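Local coordinates for ribonucleoside-diphosphate reductase subunit beta (Clostridium botulinum, PDB 6ZJK), which probably supplies the diiron-based radical that the catalytic subunit of ribonucleotide reductase uses to turn ribonucleoside diphosphates into deoxyribonucleotides, at residues 300-305 with 324-329; 271-276 with 318-323; 215-220 with 328-333. All coordinates share one frame; numbering follows the deposited sequence. Where two conformers were deposited one is given.

Interaction 1. Residues 300-305 with 324-329; sequences ERYIKY and NKHPME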
loop_
_atom_site.group_PDB
_atom_site.type_symbol
_atom_site.label_atom_id
_atom_site.label_comp_id
_atom_site.label_asym_id
_atom_site.label_seq_id
_atom_site.Cartn_x
_atom_site.Cartn_y
_atom_site.Cartn_z
ATOM N N GLU A 300 -15.873 -22.628 21.354
ATOM C CA GLU A 300 -16.134 -23.626 20.339
ATOM C C GLU A 300 -17.310 -23.240 19.506
ATOM O O GLU A 300 -17.255 -23.214 18.339
ATOM C CB GLU A 300 -16.462 -24.948 20.996
ATOM C CG GLU A 300 -16.387 -26.155 20.100
ATOM C CD GLU A 300 -17.288 -27.329 20.531
ATOM O OE1 GLU A 300 -17.827 -27.304 21.627
ATOM O OE2 GLU A 300 -17.447 -28.296 19.767
ATOM N N ARG A 301 -18.374 -22.904 20.158
ATOM C CA ARG A 301 -19.610 -22.546 19.475
ATOM C C ARG A 301 -19.466 -21.241 18.694
ATOM O O ARG A 301 -20.002 -21.114 17.587
ATOM C CB ARG A 301 -20.746 -22.468 20.503
ATOM C CG ARG A 301 -21.131 -23.830 21.146
ATOM C CD ARG A 301 -22.358 -23.712 22.085
ATOM N NE ARG A 301 -23.411 -22.927 21.447
ATOM C CZ ARG A 301 -24.437 -23.404 20.748
ATOM N NH1 ARG A 301 -24.621 -24.717 20.598
ATOM N NH2 ARG A 301 -25.296 -22.543 20.201
ATOM N N TYR A 302 -18.715 -20.273 19.217
ATOM C CA TYR A 302 -18.615 -18.994 18.516
ATOM C C TYR A 302 -17.856 -19.148 17.205
ATOM O O TYR A 302 -18.324 -18.693 16.154
ATOM C CB TYR A 302 -17.961 -17.935 19.405
ATOM C CG TYR A 302 -17.867 -16.566 18.766
ATOM C CD1 TYR A 302 -18.968 -15.978 18.143
ATOM C CD2 TYR A 302 -16.668 -15.843 18.801
ATOM C CE1 TYR A 302 -18.872 -14.718 17.561
ATOM C CE2 TYR A 302 -16.567 -14.589 18.222
ATOM C CZ TYR A 302 -17.667 -14.032 17.604
ATOM O OH TYR A 302 -17.546 -12.783 17.039
ATOM N N ILE A 303 -16.709 -19.826 17.235
ATOM C CA ILE A 303 -15.909 -19.985 16.026
ATOM C C ILE A 303 -16.682 -20.759 14.962
ATOM O O ILE A 303 -16.681 -20.383 13.783
ATOM C CB ILE A 303 -14.567 -20.670 16.352
ATOM C CG1 ILE A 303 -13.803 -19.903 17.448
ATOM C CG2 ILE A 303 -13.715 -20.777 15.098
ATOM C CD1 ILE A 303 -13.605 -18.452 17.137
ATOM N N LYS A 304 -17.375 -21.836 15.364
ATOM C CA LYS A 304 -18.134 -22.631 14.405
ATOM C C LYS A 304 -19.254 -21.809 13.786
ATOM O O LYS A 304 -19.524 -21.924 12.586
ATOM C CB LYS A 304 -18.686 -23.904 15.072
ATOM C CG LYS A 304 -17.626 -24.968 15.326
ATOM C CD LYS A 304 -18.181 -26.274 15.930
ATOM C CE LYS A 304 -17.045 -27.268 16.237
ATOM N NZ LYS A 304 -17.490 -28.526 16.941
ATOM N N TYR A 305 -19.941 -21.003 14.602
ATOM C CA TYR A 305 -20.998 -20.135 14.089
ATOM C C TYR A 305 -20.451 -19.167 13.044
ATOM O O TYR A 305 -21.106 -18.892 12.033
ATOM C CB TYR A 305 -21.653 -19.370 15.245
ATOM C CG TYR A 305 -22.559 -18.227 14.818
ATOM C CD1 TYR A 305 -23.885 -18.447 14.447
ATOM C CD2 TYR A 305 -22.080 -16.924 14.786
ATOM C CE1 TYR A 305 -24.700 -17.392 14.065
ATOM C CE2 TYR A 305 -22.880 -15.866 14.404
ATOM C CZ TYR A 305 -24.185 -16.100 14.040
ATOM O OH TYR A 305 -24.969 -15.027 13.655
ATOM N N ASN A 324 -27.023 -22.802 14.916
ATOM C CA ASN A 324 -27.667 -21.754 14.138
ATOM C C ASN A 324 -27.947 -20.465 14.900
ATOM O O ASN A 324 -28.203 -19.440 14.257
ATOM C CB ASN A 324 -28.960 -22.302 13.515
ATOM C CG ASN A 324 -29.802 -23.067 14.506
ATOM O OD1 ASN A 324 -29.503 -23.095 15.696
ATOM N ND2 ASN A 324 -30.829 -23.740 14.014
ATOM N N LYS A 325 -27.883 -20.460 16.226
ATOM C CA LYS A 325 -28.076 -19.126 16.779
ATOM C C LYS A 325 -26.765 -18.633 17.396
ATOM O O LYS A 325 -26.043 -19.396 18.045
ATOM C CB LYS A 325 -29.199 -19.099 17.828
ATOM C CG LYS A 325 -29.666 -17.658 18.171
ATOM C CD LYS A 325 -30.266 -16.896 16.992
ATOM C CE LYS A 325 -29.597 -15.526 16.852
ATOM N NZ LYS A 325 -28.314 -15.629 16.102
ATOM N N HIS A 326 -26.680 -17.309 17.338
ATOM C CA HIS A 326 -25.462 -16.607 17.708
ATOM C C HIS A 326 -25.209 -16.815 19.195
ATOM O O HIS A 326 -26.031 -16.397 20.017
ATOM C CB HIS A 326 -25.611 -15.126 17.369
ATOM C CG HIS A 326 -24.336 -14.356 17.425
ATOM N ND1 HIS A 326 -23.291 -14.693 18.259
ATOM C CD2 HIS A 326 -23.946 -13.243 16.762
ATOM C CE1 HIS A 326 -22.308 -13.823 18.103
ATOM N NE2 HIS A 326 -22.683 -12.933 17.201
ATOM N N PRO A 327 -24.097 -17.440 19.586
ATOM C CA PRO A 327 -23.896 -17.764 21.005
ATOM C C PRO A 327 -23.389 -16.608 21.853
ATOM O O PRO A 327 -23.420 -16.719 23.087
ATOM C CB PRO A 327 -22.869 -18.906 20.954
ATOM C CG PRO A 327 -22.100 -18.637 19.694
ATOM C CD PRO A 327 -23.050 -18.012 18.722
ATOM N N MET A 328 -22.920 -15.511 21.245
ATOM C CA MET A 328 -22.427 -14.340 21.967
ATOM C C MET A 328 -22.989 -13.074 21.318
ATOM O O MET A 328 -22.254 -12.221 20.830
ATOM C CB MET A 328 -20.900 -14.262 21.957
ATOM C CG MET A 328 -20.155 -15.502 22.391
ATOM S SD MET A 328 -18.380 -15.200 22.281
ATOM C CE MET A 328 -18.170 -13.896 23.493
ATOM N N GLU A 329 -24.315 -12.934 21.312
ATOM C CA GLU A 329 -24.968 -11.887 20.526
ATOM C C GLU A 329 -24.529 -10.474 20.918
ATOM O O GLU A 329 -24.616 -9.557 20.086
ATOM C CB GLU A 329 -26.489 -12.037 20.604
ATOM C CG GLU A 329 -27.159 -11.146 19.589
ATOM C CD GLU A 329 -28.415 -11.739 19.009
ATOM O OE1 GLU A 329 -28.584 -12.979 19.086
ATOM O OE2 GLU A 329 -29.210 -10.961 18.437
HETATM O O HOH W 1 -20.182 -11.375 16.052
#
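Y305 and H326 form the middle of this contact, an offset stack with ring centroids 4.6 Å apart and planes inclined by 29°. From the backbone outward, CB and CG of Y305 lie against CD of P327, which CD2 also faces. CD1 and CE1 then run beside the backbone of K325 and H326, with CA of H326 over the ring face in a CH-pi contact, 3.9 Å from the Y305 centroid. On the other rim, CE2 sits above the imidazole, 3.7 Å from CG of H326; CZ lies near CB and CG of H326, and OH ends beside CB and CD2 of the same residue. With CG anti to the backbone N, chi1 of 168° carries the Y305 ring outward from the helix and lays it across the loop.

One helical turn earlier, Y302 meets the same loop differently. Its ring and the H326 imidazole are nearly parallel (14°) and meet rim to rim, neither over the other's face, CE1 of Y302 being 3.6 Å from CE1 of H326. In the conformer given, SD of M328 stands over a face of the Y302 ring, a Met-aromatic contact at 4.1 Å from the centroid. Between the two tyrosines P327 pushes its CG against CA of Y302, while its CB lies at the edge of the R301 guanidinium.

The imidazole is held on several sides. ND1 of H326 accepts the backbone N-H of M328 at 3.1 Å, CA of E329 covers the face away from Y305, and one water links NE2 of H326 to OH of Y302; D332 adds a weak hydrogen bond to NE2. No direct hydrogen bond joins 300-305 to 324-329. The grip between the two segments is therefore mainly aromatic and apolar, and the water is their one polar bridge.

Interaction 2. Residues 271-276 with 318-323; sequences MMRMGV and PLYPEI
L319 drives one methyl into the backbone of helix 262-287, and here the packing is closest. CD1 of L319 lies 3.7 Å from N of R273 and equally near CA and CB of that residue, so the methyl rests on the main chain and the root of the side chain together. M272 touches the same methyl more lightly, its CG 4.2 Å from CD1 of L319, before its chain leads off toward helix 190-220.

Y320, the next residue of the loop, points its hydroxyl at the helix, between R273 and V276, which is about a turn on. The OH is 3.8 Å from CG of R273 and also 3.8 Å from CG1 of V276. V276 and Y320 advance from opposite directions, and the valine methyl CG1 is anti to the backbone N (chi1 179°), which brings it to the hydroxyl end of the ring. CB of L319 packs over one face of Y320.

The segment 318-323 belongs to the loop following helix 296-313, and a type I beta turn from Y320 to I323, closed by I323 N to Y320 O at 3.1 Å, redirects the chain. Through R273, V276 and S307 of helix 296-313, which contacts both V276 and Y320, the loop lies against the helical bundle of the R2 fold.

The loose side begins beyond CG of R273: the chain bends at chi3 (58°), NE hydrogen-bonds to OE1 of Q270, and the guanidinium leads away from the loop to E277, with which NH1 forms a salt bridge.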
loop_
_atom_site.group_PDB
_atom_site.type_symbol
_atom_site.label_atom_id
_atom_site.label_comp_id
_atom_site.label_asym_id
_atom_site.label_seq_id
_atom_site.Cartn_x
_atom_site.Cartn_y
_atom_site.Cartn_z
ATOM N N MET A 271 -10.387 -26.493 4.206
ATOM C CA MET A 271 -9.442 -25.508 4.647
ATOM C C MET A 271 -10.103 -24.783 5.755
ATOM O O MET A 271 -9.511 -24.529 6.730
ATOM C CB MET A 271 -9.094 -24.538 3.528
ATOM C CG MET A 271 -8.198 -25.104 2.454
ATOM S SD MET A 271 -7.478 -23.928 1.326
ATOM C CE MET A 271 -6.596 -22.890 2.421
ATOM N N MET A 272 -11.343 -24.441 5.606
ATOM C CA MET A 272 -12.040 -23.790 6.643
ATOM C C MET A 272 -12.187 -24.691 7.883
ATOM O O MET A 272 -12.138 -24.210 8.962
ATOM C CB MET A 272 -13.359 -23.366 6.108
ATOM C CG MET A 272 -14.283 -22.711 7.048
ATOM S SD MET A 272 -13.771 -21.149 7.714
ATOM C CE MET A 272 -14.284 -19.958 6.533
ATOM N N ARG A 273 -12.413 -25.988 7.690
ATOM C CA ARG A 273 -12.537 -26.940 8.777
ATOM C C ARG A 273 -11.265 -26.958 9.603
ATOM O O ARG A 273 -11.318 -26.876 10.764
ATOM C CB ARG A 273 -12.873 -28.338 8.268
ATOM C CG ARG A 273 -13.297 -29.313 9.359
ATOM C CD ARG A 273 -13.406 -30.746 8.926
ATOM N NE ARG A 273 -12.142 -31.196 8.387
ATOM C CZ ARG A 273 -11.194 -31.738 9.117
ATOM N NH1 ARG A 273 -11.415 -31.927 10.393
ATOM N NH2 ARG A 273 -10.039 -32.094 8.596
ATOM N N MET A 274 -10.131 -27.060 8.953
ATOM C CA MET A 274 -8.939 -27.101 9.743
ATOM C C MET A 274 -8.669 -25.778 10.392
ATOM O O MET A 274 -8.430 -25.701 11.554
ATOM C CB MET A 274 -7.768 -27.389 8.861
ATOM C CG MET A 274 -7.705 -28.761 8.262
ATOM S SD MET A 274 -7.225 -30.047 9.419
ATOM C CE MET A 274 -7.340 -31.468 8.358
ATOM N N GLY A 275 -8.933 -24.654 9.775
ATOM C CA GLY A 275 -8.777 -23.378 10.392
ATOM C C GLY A 275 -9.622 -23.235 11.597
ATOM O O GLY A 275 -9.168 -22.708 12.540
ATOM N N VAL A 276 -10.857 -23.672 11.531
ATOM C CA VAL A 276 -11.759 -23.664 12.649
ATOM C C VAL A 276 -11.203 -24.517 13.794
ATOM O O VAL A 276 -11.218 -24.121 14.887
ATOM C CB VAL A 276 -13.164 -24.157 12.267
ATOM C CG1 VAL A 276 -14.073 -24.166 13.442
ATOM C CG2 VAL A 276 -13.772 -23.301 11.181
ATOM N N PRO A 318 -22.485 -24.914 4.784
ATOM C CA PRO A 318 -21.874 -24.822 6.117
ATOM C C PRO A 318 -21.371 -26.179 6.599
ATOM O O PRO A 318 -21.831 -27.233 6.158
ATOM C CB PRO A 318 -23.022 -24.322 7.007
ATOM C CG PRO A 318 -24.045 -23.795 6.093
ATOM C CD PRO A 318 -23.910 -24.546 4.798
ATOM N N LEU A 319 -20.381 -26.134 7.499
ATOM C CA LEU A 319 -19.847 -27.330 8.145
ATOM C C LEU A 319 -20.602 -27.704 9.416
ATOM O O LEU A 319 -20.675 -28.889 9.757
ATOM C CB LEU A 319 -18.364 -27.134 8.488
ATOM C CG LEU A 319 -17.385 -27.079 7.314
ATOM C CD1 LEU A 319 -16.063 -26.484 7.762
ATOM C CD2 LEU A 319 -17.180 -28.478 6.741
ATOM N N TYR A 320 -21.169 -26.734 10.131
ATOM C CA TYR A 320 -21.807 -26.987 11.424
ATOM C C TYR A 320 -23.240 -26.460 11.433
ATOM O O TYR A 320 -23.583 -25.573 12.220
ATOM C CB TYR A 320 -20.976 -26.348 12.536
ATOM C CG TYR A 320 -19.495 -26.609 12.362
ATOM C CD1 TYR A 320 -18.945 -27.839 12.717
ATOM C CD2 TYR A 320 -18.648 -25.636 11.828
ATOM C CE1 TYR A 320 -17.589 -28.091 12.551
ATOM C CE2 TYR A 320 -17.290 -25.880 11.653
ATOM C CZ TYR A 320 -16.772 -27.119 12.012
ATOM O OH TYR A 320 -15.429 -27.382 11.849
ATOM N N PRO A 321 -24.123 -27.026 10.600
ATOM C CA PRO A 321 -25.482 -26.468 10.485
ATOM C C PRO A 321 -26.269 -26.549 11.772
ATOM O O PRO A 321 -27.250 -25.810 11.934
ATOM C CB PRO A 321 -26.141 -27.333 9.390
ATOM C CG PRO A 321 -25.014 -28.047 8.694
ATOM C CD PRO A 321 -23.947 -28.224 9.762
ATOM N N GLU A 322 -25.862 -27.403 12.708
ATOM C CA GLU A 322 -26.600 -27.570 13.949
ATOM C C GLU A 322 -26.393 -26.417 14.924
ATOM O O GLU A 322 -27.126 -26.327 15.910
ATOM C CB GLU A 322 -26.219 -28.913 14.594
ATOM C CG GLU A 322 -24.805 -29.003 15.196
ATOM C CD GLU A 322 -23.702 -29.162 14.138
ATOM O OE1 GLU A 322 -22.551 -29.448 14.533
ATOM O OE2 GLU A 322 -23.989 -29.064 12.917
ATOM N N ILE A 323 -25.440 -25.520 14.656
ATOM C CA ILE A 323 -25.211 -24.334 15.474
ATOM C C ILE A 323 -25.762 -23.149 14.691
ATOM O O ILE A 323 -25.057 -22.558 13.866
ATOM C CB ILE A 323 -23.719 -24.138 15.780
ATOM C CG1 ILE A 323 -23.140 -25.363 16.479
ATOM C CG2 ILE A 323 -23.495 -22.887 16.626
ATOM C CD1 ILE A 323 -21.640 -25.286 16.615
#

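Interaction 3. Residues 215-220 with 328-333; sequences FYTLAR and MEWIDG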
loop_
_atom_site.group_PDB
_atom_site.type_symbol
_atom_site.label_atom_id
_atom_site.label_comp_id
_atom_site.label_asym_id
_atom_site.label_seq_id
_atom_site.Cartn_x
_atom_site.Cartn_y
_atom_site.Cartn_z
ATOM N N PHE A 215 -10.443 -9.099 23.546
ATOM C CA PHE A 215 -10.312 -7.715 23.989
ATOM C C PHE A 215 -11.664 -7.117 24.340
ATOM O O PHE A 215 -11.774 -6.383 25.332
ATOM C CB PHE A 215 -9.572 -6.899 22.920
ATOM C CG PHE A 215 -8.171 -7.371 22.729
ATOM C CD1 PHE A 215 -7.194 -7.050 23.658
ATOM C CD2 PHE A 215 -7.851 -8.227 21.686
ATOM C CE1 PHE A 215 -5.898 -7.533 23.518
ATOM C CE2 PHE A 215 -6.568 -8.716 21.538
ATOM C CZ PHE A 215 -5.586 -8.370 22.455
ATOM N N TYR A 216 -12.725 -7.490 23.596
ATOM C CA TYR A 216 -14.065 -7.053 23.972
ATOM C C TYR A 216 -14.497 -7.672 25.300
ATOM O O TYR A 216 -15.166 -7.012 26.106
ATOM C CB TYR A 216 -15.083 -7.398 22.870
ATOM C CG TYR A 216 -14.798 -6.742 21.515
ATOM C CD1 TYR A 216 -13.969 -5.618 21.417
ATOM C CD2 TYR A 216 -15.373 -7.236 20.340
ATOM C CE1 TYR A 216 -13.684 -5.023 20.188
ATOM C CE2 TYR A 216 -15.105 -6.631 19.083
ATOM C CZ TYR A 216 -14.270 -5.526 19.014
ATOM O OH TYR A 216 -14.002 -4.924 17.776
ATOM N N THR A 217 -14.127 -8.936 25.547
ATOM C CA THR A 217 -14.468 -9.559 26.826
ATOM C C THR A 217 -13.767 -8.856 27.984
ATOM O O THR A 217 -14.362 -8.694 29.053
ATOM C CB THR A 217 -14.147 -11.059 26.821
ATOM O OG1 THR A 217 -15.028 -11.735 25.908
ATOM C CG2 THR A 217 -14.341 -11.663 28.205
ATOM N N LEU A 218 -12.504 -8.431 27.797
ATOM C CA LEU A 218 -11.831 -7.659 28.845
ATOM C C LEU A 218 -12.547 -6.338 29.089
ATOM O O LEU A 218 -12.913 -6.016 30.229
ATOM C CB LEU A 218 -10.364 -7.400 28.479
ATOM C CG LEU A 218 -9.337 -8.530 28.605
ATOM C CD1 LEU A 218 -7.929 -8.002 28.342
ATOM C CD2 LEU A 218 -9.445 -9.177 29.987
ATOM N N ALA A 219 -12.783 -5.576 28.005
ATOM C CA ALA A 219 -13.406 -4.255 28.093
ATOM C C ALA A 219 -14.823 -4.313 28.635
ATOM O O ALA A 219 -15.273 -3.363 29.287
ATOM C CB ALA A 219 -13.429 -3.591 26.716
ATOM N N ARG A 220 -15.546 -5.410 28.381
ATOM C CA ARG A 220 -16.892 -5.533 28.930
ATOM C C ARG A 220 -16.855 -5.542 30.455
ATOM O O ARG A 220 -17.835 -5.142 31.098
ATOM C CB ARG A 220 -17.584 -6.808 28.407
ATOM C CG ARG A 220 -19.138 -6.728 28.272
ATOM C CD ARG A 220 -19.750 -8.113 28.038
ATOM N NE ARG A 220 -21.201 -8.096 27.810
ATOM C CZ ARG A 220 -21.964 -9.178 27.854
ATOM N NH1 ARG A 220 -21.413 -10.356 28.151
ATOM N NH2 ARG A 220 -23.279 -9.089 27.629
ATOM N N MET A 328 -22.920 -15.511 21.245
ATOM C CA MET A 328 -22.427 -14.340 21.967
ATOM C C MET A 328 -22.989 -13.074 21.318
ATOM O O MET A 328 -22.254 -12.221 20.830
ATOM C CB MET A 328 -20.900 -14.262 21.957
ATOM C CG MET A 328 -20.155 -15.502 22.391
ATOM S SD MET A 328 -18.380 -15.200 22.281
ATOM C CE MET A 328 -18.170 -13.896 23.493
ATOM N N GLU A 329 -24.315 -12.934 21.312
ATOM C CA GLU A 329 -24.968 -11.887 20.526
ATOM C C GLU A 329 -24.529 -10.474 20.918
ATOM O O GLU A 329 -24.616 -9.557 20.086
ATOM C CB GLU A 329 -26.489 -12.037 20.604
ATOM C CG GLU A 329 -27.159 -11.146 19.589
ATOM C CD GLU A 329 -28.415 -11.739 19.009
ATOM O OE1 GLU A 329 -28.584 -12.979 19.086
ATOM O OE2 GLU A 329 -29.210 -10.961 18.437
ATOM N N TRP A 330 -24.137 -10.284 22.184
ATOM C CA TRP A 330 -23.777 -8.954 22.664
ATOM C C TRP A 330 -22.616 -8.348 21.891
ATOM O O TRP A 330 -22.495 -7.122 21.856
ATOM C CB TRP A 330 -23.420 -9.005 24.155
ATOM C CG TRP A 330 -22.208 -9.853 24.448
ATOM C CD1 TRP A 330 -22.192 -11.191 24.766
ATOM C CD2 TRP A 330 -20.837 -9.424 24.454
ATOM N NE1 TRP A 330 -20.893 -11.613 24.962
ATOM C CE2 TRP A 330 -20.045 -10.549 24.778
ATOM C CE3 TRP A 330 -20.201 -8.202 24.206
ATOM C CZ2 TRP A 330 -18.651 -10.486 24.870
ATOM C CZ3 TRP A 330 -18.801 -8.138 24.304
ATOM C CH2 TRP A 330 -18.050 -9.274 24.626
ATOM N N ILE A 331 -21.771 -9.173 21.263
ATOM C CA ILE A 331 -20.584 -8.681 20.559
ATOM C C ILE A 331 -20.959 -7.737 19.415
ATOM O O ILE A 331 -20.235 -6.771 19.123
ATOM C CB ILE A 331 -19.751 -9.866 20.040
ATOM C CG1 ILE A 331 -18.960 -10.514 21.165
ATOM C CG2 ILE A 331 -18.742 -9.410 19.006
ATOM C CD1 ILE A 331 -18.095 -11.655 20.679
ATOM N N ASP A 332 -22.063 -8.021 18.718
ATOM C CA ASP A 332 -22.374 -7.265 17.508
ATOM C C ASP A 332 -22.602 -5.793 17.819
ATOM O O ASP A 332 -22.036 -4.917 17.158
ATOM C CB ASP A 332 -23.589 -7.873 16.800
ATOM C CG ASP A 332 -23.284 -9.239 16.234
ATOM O OD1 ASP A 332 -22.106 -9.664 16.346
ATOM O OD2 ASP A 332 -24.189 -9.870 15.649
ATOM N N GLY A 333 -23.389 -5.502 18.855
ATOM C CA GLY A 333 -23.589 -4.117 19.246
ATOM C C GLY A 333 -22.353 -3.530 19.911
ATOM O O GLY A 333 -22.041 -2.350 19.727
#
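R220 lies flat on the indole of W330: the guanidinium and ring planes differ by only 6°, with centres 3.5 Å apart. CZ of R220 stands over the five-membered ring of W330, 12° off its normal, which makes this a cation-pi stack. The aliphatic part continues the overlay, since CD of R220 is 3.7 Å from the centroid of the W330 six-membered ring in a CH-pi contact. An arginine chain extended from CG to NE lets both rings be covered at once. R220 is exposed and also touches a crystal neighbour, so the lattice may influence its pose.

The opposite face of the indole carries CG1 of I331, so W330 is sandwiched. Its far rim turns into helix 190-220: CH2 of W330 meets CB of Y216 at 3.9 Å, and OG1 of T217, hydrogen-bonded to O of S213, lies in the plane of the indole at its edge. I331 in turn sets CG2 at the edge of the Y216 ring, 4.2 Å from CD2, while the Y216 hydroxyl hydrogen-bonds to ND2 of N235 in helix 225-255.

With R220 on the exposed side of the indole, this cation-pi stack docks the short helix 330-334, the last one modelled, on the end of helix 190-220 of the R2 helical bundle.

In the fold
Helices 190-220, 262-287 and 296-313 each offer a surface to residues 318-333, which follow helix 296-313 and meet them in the order 262-287 (interaction 2), 296-313 (interaction 1) and 190-220 (interaction 3). Interactions 1 and 2, with centres about 11 Å apart, touch through K304 with I323 and Y320; interactions 1 and 3, about 13 Å apart between centres, share M328 and E329. Interactions 2 and 3 lie about 22 Å apart, centre to centre, without touching. Residues 318-333 are thus laid step by step over the bundle whose helices 190-220 and 225-255 supply iron ligands E204, E238 and H241.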